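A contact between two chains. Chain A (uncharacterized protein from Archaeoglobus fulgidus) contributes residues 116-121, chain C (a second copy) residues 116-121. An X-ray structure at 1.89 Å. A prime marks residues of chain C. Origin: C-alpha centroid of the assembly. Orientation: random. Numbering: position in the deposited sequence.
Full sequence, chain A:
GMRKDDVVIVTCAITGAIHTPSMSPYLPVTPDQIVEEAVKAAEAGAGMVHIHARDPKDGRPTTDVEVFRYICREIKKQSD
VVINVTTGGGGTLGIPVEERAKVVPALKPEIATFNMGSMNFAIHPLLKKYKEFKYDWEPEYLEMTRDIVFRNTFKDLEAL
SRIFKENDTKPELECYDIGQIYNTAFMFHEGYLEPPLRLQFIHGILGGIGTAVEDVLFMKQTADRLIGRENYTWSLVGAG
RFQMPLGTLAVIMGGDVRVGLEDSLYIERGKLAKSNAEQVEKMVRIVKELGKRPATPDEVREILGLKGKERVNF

Chain A (116-121) MGSMNF
Chain C (116-121) MGSMNF

Two copies of one segment, residues 116-121 of chains A and C, meet in a nearly symmetric, buried contact that covers 277 Å² summed over both sides. The segments run in roughly opposite directions, with their CA 117 to CA 120 vectors 156° apart, and the register centres on Ser118 and Met119: Ser118 CA lies 5.0 Å from Met119′ CA, and Met119 CA lies 5.0 Å from Ser118′ CA. From residue 117 to 120 both backbones are extended.

Met116, a selenomethionine (phi/psi -104/11, chi m, m, m), directs its CA-to-CB bond away from chain C and makes no contact across the interface. Gly117 opens the extended run at -171/164; its CA sits 4.1 Å from Asn120′ ND2, so the partner amide packs over a residue without a side chain.

Ser118 (-77/141, chi1 m at -60°) directs its CA-to-CB bond toward chain C and is the most covered residue of its segment. Its OG donates a short hydrogen bond to Asn120′ OD1, 2.6 Å away. Its carbonyl turns to the partner as well: Ser118 O lies 3.6 Å from Met119′ CA in a CA-H...O contact, nearly linear with 165° at the hydrogen. Ser118 O and Ser118′ O approach to 3.4 Å, but both are acceptors and no hydrogen bond joins them. Water 1 links the backbones instead, donating to Ser118 O at 2.9 Å and accepting from Asn120′ N at 2.8 Å.

Met119, also selenomethionine (-161/158, chi p, t, m), has its CA-to-CB bond directed away from chain C, and its backbone faces the partner; its CA is 3.6 Å from Ser118′ O.

Asn120 (-69/145, chi1 m at -60°, chi2 -23°) starts sideways, yet the end of its side chain comes nearer. Its OD1 accepts from Ser118′ OG at 2.7 Å, repeating the first serine-asparagine bond with the chains exchanged, while its ND2 lies 3.9 Å from Gly117′ CA and is hydrogen-bonded elsewhere in the structure. Water 2 accepts from Asn120 N at 2.8 Å and donates to Ser118′ O over a longer 3.3 Å, completing the second water bridge.

Phe121 (-147/87, chi1 t at -163°, chi2 -54°) has its side chain out of reach of the other stretch and makes no contact with it.

Chain C repeats the conformation closely: Ser118′ is -80/144 with chi1 -64°, Met119′ is -163/157 with chi p, t, m, and Asn120′ is -68/149 with chi1 -68° and chi2 -17°.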

# COMPACT_ATOMS: atom_id res chain seq x y z
N MSE A 116 3.80 18.87 -14.74
CA MSE A 116 2.64 19.14 -13.88
C MSE A 116 2.91 19.69 -12.49
O MSE A 116 2.00 19.77 -11.67
CB MSE A 116 1.77 17.87 -13.74
CG MSE A 116 1.02 17.54 -15.02
SE MSE A 116 -0.28 18.89 -15.40
CE MSE A 116 -0.87 19.23 -13.60
N GLY A 117 4.16 20.10 -12.22
CA GLY A 117 4.43 20.92 -11.07
C GLY A 117 5.83 21.50 -10.96
O GLY A 117 6.79 21.11 -11.68
N SER A 118 5.94 22.50 -10.10
CA SER A 118 7.23 23.09 -9.77
C SER A 118 7.98 22.17 -8.82
O SER A 118 7.38 21.62 -7.90
CB SER A 118 7.02 24.48 -9.17
OG SER A 118 6.34 25.34 -10.12
N MSE A 119 9.28 22.04 -9.00
CA MSE A 119 10.05 21.08 -8.23
C MSE A 119 11.53 21.37 -8.23
O MSE A 119 12.07 22.00 -9.19
CB MSE A 119 9.80 19.64 -8.77
CG MSE A 119 10.24 19.46 -10.22
SE MSE A 119 9.79 17.75 -10.99
CE MSE A 119 11.02 16.69 -9.82
N ASN A 120 12.24 20.85 -7.23
CA ASN A 120 13.65 20.70 -7.40
C ASN A 120 13.89 19.61 -8.46
O ASN A 120 13.12 18.66 -8.59
CB ASN A 120 14.40 20.41 -6.07
CG ASN A 120 14.22 21.55 -5.04
OD1 ASN A 120 13.92 22.70 -5.39
ND2 ASN A 120 14.42 21.22 -3.76
N PHE A 121 14.95 19.81 -9.26
CA PHE A 121 15.32 18.88 -10.32
C PHE A 121 16.83 18.96 -10.39
O PHE A 121 17.37 19.79 -11.10
CB PHE A 121 14.66 19.32 -11.65
CG PHE A 121 14.62 18.25 -12.72
CD1 PHE A 121 15.78 17.58 -13.14
CD2 PHE A 121 13.43 17.93 -13.36
CE1 PHE A 121 15.73 16.60 -14.08
CE2 PHE A 121 13.40 16.94 -14.33
CZ PHE A 121 14.53 16.27 -14.69
N MSE C 116 11.10 21.06 2.97
CA MSE C 116 12.01 20.07 2.33
C MSE C 116 11.91 19.97 0.80
O MSE C 116 12.44 19.04 0.21
CB MSE C 116 11.80 18.68 2.93
CG MSE C 116 12.41 18.50 4.31
SE MSE C 116 14.31 18.79 4.30
CE MSE C 116 14.78 17.71 2.80
N GLY C 117 11.20 20.89 0.16
CA GLY C 117 11.40 21.06 -1.24
C GLY C 117 10.67 22.25 -1.86
O GLY C 117 9.86 22.89 -1.25
N SER C 118 10.99 22.52 -3.10
CA SER C 118 10.25 23.50 -3.89
C SER C 118 8.96 22.90 -4.41
O SER C 118 8.93 21.75 -4.84
CB SER C 118 11.09 23.97 -5.07
OG SER C 118 12.26 24.65 -4.69
N MSE C 119 7.92 23.72 -4.45
CA MSE C 119 6.57 23.27 -4.84
C MSE C 119 5.66 24.44 -5.20
O MSE C 119 5.89 25.56 -4.75
CB MSE C 119 5.88 22.52 -3.70
CG MSE C 119 5.79 23.32 -2.40
SE MSE C 119 5.18 22.38 -0.82
CE MSE C 119 3.36 21.85 -1.35
N ASN C 120 4.63 24.16 -5.99
CA ASN C 120 3.49 25.07 -6.09
C ASN C 120 2.77 25.02 -4.71
O ASN C 120 2.79 24.00 -4.02
CB ASN C 120 2.54 24.66 -7.20
CG ASN C 120 3.15 24.82 -8.60
OD1 ASN C 120 4.13 25.52 -8.79
ND2 ASN C 120 2.50 24.22 -9.59
N PHE C 121 2.18 26.11 -4.31
CA PHE C 121 1.49 26.18 -3.01
C PHE C 121 0.46 27.24 -3.22
O PHE C 121 0.74 28.43 -3.01
CB PHE C 121 2.47 26.58 -1.94
CG PHE C 121 2.01 26.39 -0.54
CD1 PHE C 121 0.79 26.91 -0.08
CD2 PHE C 121 2.84 25.76 0.37
CE1 PHE C 121 0.42 26.74 1.24
CE2 PHE C 121 2.45 25.61 1.68
CZ PHE C 121 1.25 26.09 2.12
O HOH W 1 4.51 21.87 -7.55
O HOH W 2 11.38 19.61 -4.86